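PDB 3S9J: member of DUF4221 family from Bacteroides vulgatus, which is of unknown function but folds as a six-bladed beta-propeller, the architecture to which its DUF4221 family belongs. Local coordinates for residues L27-F32 / G131-P137; K39-F44 / V55-N61. All coordinates share one frame; numbering follows the deposited sequence.

Overall arrangement
Both contacts involve the antiparallel four-stranded sheet 31-36, 39-46, 53-58, 63-69, one blade of the six-bladed propeller, and their centres lie about 15 Å apart. Contact 1 sits about 5 Å from the centre of the chain, where the entry to the blade's first strand meets the loop leading into strand 139-141 of another blade. Contact 2, about 18 Å from that centre, pairs the second and third strands of the blade. Along the chain it is nested inside the loop closed by contact 1. Strands 31-36 and 39-46 are neighbours, and Phe32 O accepts a probable hydrogen bond from His43 N. A propeller thus combines local hairpins within blades with long-range packing between them.

Contact 1 of 2, residues L27-F32 / G131-P137; sequences LSKSMF and GSYYNAP
With OG of Ser132 turned between its own backbone N and carbonyl carbon (chi1 48°), the hydroxyl meets the backbone of Met31, a selenomethionine, while CG of Lys29, anti to the carbonyl carbon (chi1 -65°), starts an extended chain across the ring of Tyr133. These pairs join two blades of the beta-propeller near its centre: residues 27-32 lead into the first strand of one, and the loop 131-137 leads into the first strand of another. Ser132 OG accepts a nearly straight bond from Met31 N at 2.8 Å and donates to a water that in turn donates to Ser28 O, so the hydroxyl serves Met31 N directly and Ser28 O through the water. Its own amide, Ser132 N, binds Lys29 O at 2.9 Å from above the carbonyl plane; the bond from Tyr133 N to the same oxygen is weak. The aliphatic part of Lys29 lies over one face of Tyr133, adding a CH-pi contact from CE to a cation-pi interaction of NZ, while Tyr133 OH is hydrogen-bonded to Glu297. Farther along, Phe32 turns its ring edge to Gly131 O and packs CE1 against Pro137 CB at 4.0 Å.

Contact 2 of 2, residues K39-F44 / V55-N61; sequences KEYLHF and VIFDIEN
Val55 and Phe44 open the pairing as an antiparallel hydrogen-bonded pair: Phe44 N donates to Val55 O, and Val55 N returns a bond to Phe44 O. Ile56 then faces His43 in a non-hydrogen-bonded pair. Its CG2 reaches across to Tyr41 CB at 3.8 Å, whereas CD1 bends back over His43 CA; the imidazole's NE2 is bonded to Ser84. Phe57 and Leu42 form the next hydrogen-bonded pair: Leu42 N donates to Phe57 O and Phe57 N to Leu42 O, each at 2.9 Å. On the face shared by Leu42, Phe44 and Val55, CG of Phe57 stands anti to its carbonyl carbon (chi1 -70°), and the ring directs its CE2 edge over the face of Phe44. The planes meet at 81° in an edge-to-face stack, while Val55 CG1 lies over one face of Phe57. Asp58 follows opposite Tyr41, and its OD1 forms a salt bridge with Lys39 NZ, 2.8 Å away on the syn side. Ile59 crosses the side chain of Glu40 at about a right angle, with CG2 at 3.6 Å from OE2; the other carboxylate oxygen, OE1, is held by Arg335 N and Gln33. Glu60 adds a second salt bridge to Lys39, its OE1 lying 3.1 Å from NZ, so the ammonium group joins two acids and probably offsets their mutual repulsion. A water accepting from Glu60 N donates to both Asp58 OD1 and Glu40 O, linking the loop that follows strand 53-58 to the start of strand 39-46. Asn61 N approaches Asp58 OD1 from the face opposite Lys39 NZ, forming an Asx motif, and Asn61 ND2 binds OD2. The whole is the second and third strands of a four-stranded propeller blade, a beta hairpin salt-bridged at its open end.

Contact 1 of 2, residues L27-F32 / G131-P137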
loop_
_atom_site.group_PDB
_atom_site.type_symbol
_atom_site.label_atom_id
_atom_site.label_comp_id
_atom_site.label_asym_id
_atom_site.label_seq_id
_atom_site.Cartn_x
_atom_site.Cartn_y
_atom_site.Cartn_z
ATOM N N LEU A 27 10.802 3.503 -10.221
ATOM C CA LEU A 27 10.057 2.740 -9.213
ATOM C C LEU A 27 10.171 3.384 -7.849
ATOM O O LEU A 27 11.279 3.677 -7.392
ATOM C CB LEU A 27 10.612 1.325 -9.088
ATOM C CG LEU A 27 9.978 0.460 -7.991
ATOM C CD1 LEU A 27 8.527 0.215 -8.335
ATOM C CD2 LEU A 27 10.733 -0.855 -7.859
ATOM N N SER A 28 9.017 3.572 -7.201
ATOM C CA SER A 28 8.935 3.904 -5.803
ATOM C C SER A 28 7.989 2.956 -5.103
ATOM O O SER A 28 6.944 2.625 -5.660
ATOM C CB SER A 28 8.372 5.314 -5.612
ATOM O OG SER A 28 8.246 5.576 -4.187
ATOM N N LYS A 29 8.351 2.548 -3.885
ATOM C CA LYS A 29 7.474 1.729 -3.040
ATOM C C LYS A 29 6.676 2.556 -2.044
ATOM O O LYS A 29 5.922 1.990 -1.258
ATOM C CB LYS A 29 8.270 0.657 -2.289
ATOM C CG LYS A 29 8.897 -0.375 -3.242
ATOM C CD LYS A 29 9.530 -1.526 -2.466
ATOM C CE LYS A 29 10.069 -2.621 -3.356
ATOM N NZ LYS A 29 10.833 -3.645 -2.502
ATOM N N SER A 30 6.812 3.876 -2.097
ATOM C CA SER A 30 6.095 4.758 -1.180
ATOM C C SER A 30 5.751 6.063 -1.922
ATOM O O SER A 30 6.441 7.101 -1.793
ATOM C CB SER A 30 6.932 5.006 0.052
ATOM O OG SER A 30 6.183 5.720 1.053
HETATM N N MSE A 31 4.695 5.974 -2.725
HETATM C CA MSE A 31 4.248 7.102 -3.541
HETATM C C MSE A 31 2.781 7.354 -3.245
HETATM O O MSE A 31 1.971 6.446 -3.277
HETATM C CB MSE A 31 4.435 6.888 -5.062
HETATM C CG MSE A 31 4.165 5.575 -5.580
HETATM SE SE MSE A 31 3.834 5.885 -7.545
HETATM C CE MSE A 31 1.867 5.744 -7.326
ATOM N N PHE A 32 2.474 8.597 -2.903
ATOM C CA PHE A 32 1.130 8.982 -2.501
ATOM C C PHE A 32 0.733 10.304 -3.117
ATOM O O PHE A 32 1.504 11.254 -3.117
ATOM C CB PHE A 32 1.073 9.169 -0.997
ATOM C CG PHE A 32 1.393 7.914 -0.195
ATOM C CD1 PHE A 32 0.530 6.843 -0.213
ATOM C CD2 PHE A 32 2.570 7.824 0.548
ATOM C CE1 PHE A 32 0.821 5.691 0.523
ATOM C CE2 PHE A 32 2.855 6.713 1.311
ATOM C CZ PHE A 32 1.972 5.615 1.289
ATOM N N GLY A 131 3.517 2.676 3.007
ATOM C CA GLY A 131 3.913 2.715 1.600
ATOM C C GLY A 131 2.765 2.388 0.685
ATOM O O GLY A 131 1.617 2.291 1.122
ATOM N N SER A 132 3.109 2.165 -0.590
ATOM C CA SER A 132 2.116 2.029 -1.635
ATOM C C SER A 132 2.275 0.725 -2.406
ATOM O O SER A 132 1.403 0.386 -3.180
ATOM C CB SER A 132 2.223 3.224 -2.616
ATOM O OG SER A 132 3.594 3.419 -2.982
ATOM N N TYR A 133 3.368 -0.003 -2.202
ATOM C CA TYR A 133 3.666 -1.171 -3.072
ATOM C C TYR A 133 2.512 -2.167 -2.909
ATOM O O TYR A 133 2.023 -2.721 -3.890
ATOM C CB TYR A 133 4.999 -1.775 -2.663
ATOM C CG TYR A 133 5.680 -2.621 -3.704
ATOM C CD1 TYR A 133 6.084 -2.060 -4.925
ATOM C CD2 TYR A 133 6.026 -3.938 -3.431
ATOM C CE1 TYR A 133 6.787 -2.813 -5.881
ATOM C CE2 TYR A 133 6.725 -4.704 -4.395
ATOM C CZ TYR A 133 7.099 -4.126 -5.601
ATOM O OH TYR A 133 7.785 -4.874 -6.556
ATOM N N TYR A 134 2.046 -2.326 -1.662
ATOM C CA TYR A 134 0.620 -2.561 -1.395
ATOM C C TYR A 134 0.135 -1.330 -0.636
ATOM O O TYR A 134 0.863 -0.757 0.167
ATOM C CB TYR A 134 0.363 -3.852 -0.613
ATOM C CG TYR A 134 1.047 -3.908 0.748
ATOM C CD1 TYR A 134 2.356 -4.332 0.870
ATOM C CD2 TYR A 134 0.357 -3.585 1.897
ATOM C CE1 TYR A 134 2.999 -4.385 2.133
ATOM C CE2 TYR A 134 0.973 -3.652 3.139
ATOM C CZ TYR A 134 2.269 -4.037 3.260
ATOM O OH TYR A 134 2.816 -4.059 4.528
ATOM N N ASN A 135 -1.094 -0.934 -0.868
ATOM C CA ASN A 135 -1.572 0.292 -0.270
ATOM C C ASN A 135 -1.601 0.127 1.274
ATOM O O ASN A 135 -2.359 -0.693 1.818
ATOM C CB ASN A 135 -2.933 0.685 -0.802
ATOM C CG ASN A 135 -3.287 2.131 -0.464
ATOM O OD1 ASN A 135 -2.397 2.976 -0.393
ATOM N ND2 ASN A 135 -4.571 2.400 -0.222
ATOM N N ALA A 136 -0.762 0.910 1.942
ATOM C CA ALA A 136 -0.643 0.900 3.398
ATOM C C ALA A 136 -0.228 2.321 3.842
ATOM O O ALA A 136 0.911 2.564 4.198
ATOM C CB ALA A 136 0.386 -0.102 3.815
ATOM N N PRO A 137 -1.157 3.259 3.770
ATOM C CA PRO A 137 -0.783 4.671 3.798
ATOM C C PRO A 137 -0.497 5.236 5.182
ATOM O O PRO A 137 -0.066 6.389 5.273
ATOM C CB PRO A 137 -2.031 5.371 3.240
ATOM C CG PRO A 137 -3.150 4.439 3.627
ATOM C CD PRO A 137 -2.578 3.085 3.414
HETATM O O HOH W 1 4.473 1.763 -4.828
#

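Contact 2 of 2, residues K39-F44 / V55-N61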
loop_
_atom_site.group_PDB
_atom_site.type_symbol
_atom_site.label_atom_id
_atom_site.label_comp_id
_atom_site.label_asym_id
_atom_site.label_seq_id
_atom_site.Cartn_x
_atom_site.Cartn_y
_atom_site.Cartn_z
ATOM N N LYS A 39 -3.278 22.676 -5.510
ATOM C CA LYS A 39 -2.882 21.790 -6.613
ATOM C C LYS A 39 -2.628 20.369 -6.098
ATOM O O LYS A 39 -2.382 20.154 -4.911
ATOM C CB LYS A 39 -1.605 22.318 -7.291
ATOM C CG LYS A 39 -1.831 23.372 -8.385
ATOM C CD LYS A 39 -0.512 24.012 -8.864
ATOM C CE LYS A 39 0.592 22.985 -9.206
ATOM N NZ LYS A 39 0.627 22.546 -10.643
ATOM N N GLU A 40 -2.691 19.382 -6.997
ATOM C CA GLU A 40 -2.377 18.021 -6.608
ATOM C C GLU A 40 -0.963 17.639 -7.074
ATOM O O GLU A 40 -0.506 17.990 -8.177
ATOM C CB GLU A 40 -3.396 16.974 -7.095
ATOM C CG GLU A 40 -3.681 17.028 -8.573
ATOM C CD GLU A 40 -4.482 15.843 -9.110
ATOM O OE1 GLU A 40 -4.731 14.850 -8.385
ATOM O OE2 GLU A 40 -4.863 15.922 -10.289
ATOM N N TYR A 41 -0.326 16.843 -6.241
ATOM C CA TYR A 41 1.023 16.394 -6.433
ATOM C C TYR A 41 1.123 14.894 -6.140
ATOM O O TYR A 41 0.256 14.315 -5.485
ATOM C CB TYR A 41 1.968 17.146 -5.484
ATOM C CG TYR A 41 2.000 18.629 -5.722
ATOM C CD1 TYR A 41 2.857 19.178 -6.647
ATOM C CD2 TYR A 41 1.174 19.483 -4.995
ATOM C CE1 TYR A 41 2.869 20.538 -6.913
ATOM C CE2 TYR A 41 1.188 20.846 -5.236
ATOM C CZ TYR A 41 2.042 21.361 -6.192
ATOM O OH TYR A 41 2.075 22.705 -6.448
ATOM N N LEU A 42 2.223 14.303 -6.592
ATOM C CA LEU A 42 2.598 12.963 -6.178
ATOM C C LEU A 42 3.888 13.032 -5.349
ATOM O O LEU A 42 4.937 13.480 -5.821
ATOM C CB LEU A 42 2.737 12.027 -7.404
ATOM C CG LEU A 42 2.926 10.534 -7.156
ATOM C CD1 LEU A 42 1.729 9.960 -6.411
ATOM C CD2 LEU A 42 3.201 9.734 -8.481
ATOM N N HIS A 43 3.785 12.582 -4.109
ATOM C CA HIS A 43 4.923 12.361 -3.227
ATOM C C HIS A 43 5.560 11.044 -3.684
ATOM O O HIS A 43 4.906 10.011 -3.659
ATOM C CB HIS A 43 4.424 12.220 -1.810
ATOM C CG HIS A 43 5.456 11.769 -0.816
ATOM N ND1 HIS A 43 5.962 12.614 0.150
ATOM C CD2 HIS A 43 6.042 10.557 -0.606
ATOM C CE1 HIS A 43 6.844 11.957 0.886
ATOM N NE2 HIS A 43 6.891 10.701 0.472
ATOM N N PHE A 44 6.818 11.064 -4.085
ATOM C CA PHE A 44 7.444 9.881 -4.658
ATOM C C PHE A 44 8.759 9.640 -3.937
ATOM O O PHE A 44 9.743 10.317 -4.196
ATOM C CB PHE A 44 7.643 10.130 -6.146
ATOM C CG PHE A 44 8.219 8.970 -6.948
ATOM C CD1 PHE A 44 9.597 8.788 -7.060
ATOM C CD2 PHE A 44 7.378 8.146 -7.676
ATOM C CE1 PHE A 44 10.123 7.766 -7.873
ATOM C CE2 PHE A 44 7.913 7.123 -8.488
ATOM C CZ PHE A 44 9.286 6.959 -8.584
ATOM N N VAL A 55 11.106 12.878 -4.291
ATOM C CA VAL A 55 10.737 13.731 -5.397
ATOM C C VAL A 55 9.246 14.016 -5.313
ATOM O O VAL A 55 8.440 13.116 -5.060
ATOM C CB VAL A 55 11.086 13.058 -6.729
ATOM C CG1 VAL A 55 10.501 13.806 -7.942
ATOM C CG2 VAL A 55 12.604 12.892 -6.833
ATOM N N ILE A 56 8.877 15.275 -5.560
ATOM C CA ILE A 56 7.499 15.645 -5.643
ATOM C C ILE A 56 7.183 15.952 -7.097
ATOM O O ILE A 56 7.841 16.806 -7.699
ATOM C CB ILE A 56 7.203 16.912 -4.783
ATOM C CG1 ILE A 56 7.649 16.713 -3.332
ATOM C CG2 ILE A 56 5.693 17.309 -4.916
ATOM C CD1 ILE A 56 6.998 15.532 -2.592
ATOM N N PHE A 57 6.222 15.236 -7.677
ATOM C CA PHE A 57 5.806 15.468 -9.040
ATOM C C PHE A 57 4.564 16.356 -9.110
ATOM O O PHE A 57 3.622 16.146 -8.372
ATOM C CB PHE A 57 5.473 14.172 -9.765
ATOM C CG PHE A 57 6.669 13.288 -10.062
ATOM C CD1 PHE A 57 7.552 13.591 -11.100
ATOM C CD2 PHE A 57 6.890 12.156 -9.335
ATOM C CE1 PHE A 57 8.638 12.781 -11.367
ATOM C CE2 PHE A 57 7.946 11.322 -9.623
ATOM C CZ PHE A 57 8.818 11.605 -10.642
ATOM N N ASP A 58 4.582 17.277 -10.058
ATOM C CA ASP A 58 3.458 18.188 -10.387
ATOM C C ASP A 58 2.559 17.535 -11.427
ATOM O O ASP A 58 2.970 17.336 -12.573
ATOM C CB ASP A 58 4.068 19.473 -10.898
ATOM C CG ASP A 58 3.035 20.538 -11.255
ATOM O OD1 ASP A 58 1.839 20.216 -11.460
ATOM O OD2 ASP A 58 3.481 21.695 -11.370
ATOM N N ILE A 59 1.363 17.126 -11.009
ATOM C CA ILE A 59 0.475 16.352 -11.865
ATOM C C ILE A 59 -0.036 17.170 -13.055
ATOM O O ILE A 59 0.053 16.724 -14.216
ATOM C CB ILE A 59 -0.667 15.715 -11.052
ATOM C CG1 ILE A 59 -0.120 14.571 -10.169
ATOM C CG2 ILE A 59 -1.752 15.168 -12.011
ATOM C CD1 ILE A 59 -1.047 14.155 -9.040
ATOM N N GLU A 60 -0.526 18.382 -12.788
ATOM C CA GLU A 60 -1.070 19.253 -13.836
ATOM C C GLU A 60 -0.018 19.520 -14.906
ATOM O O GLU A 60 -0.325 19.515 -16.077
ATOM C CB GLU A 60 -1.533 20.585 -13.208
ATOM C CG GLU A 60 -2.075 21.627 -14.201
ATOM C CD GLU A 60 -2.156 23.074 -13.626
ATOM O OE1 GLU A 60 -1.774 23.343 -12.450
ATOM O OE2 GLU A 60 -2.592 23.960 -14.394
ATOM N N ASN A 61 1.228 19.765 -14.487
ATOM C CA ASN A 61 2.285 20.173 -15.392
ATOM C C ASN A 61 3.206 19.032 -15.847
ATOM O O ASN A 61 4.113 19.240 -16.653
ATOM C CB ASN A 61 3.082 21.326 -14.752
ATOM C CG ASN A 61 2.240 22.584 -14.608
ATOM O OD1 ASN A 61 1.642 23.034 -15.589
ATOM N ND2 ASN A 61 2.168 23.120 -13.408
HETATM O O HOH W 2 -0.667 19.744 -10.132
#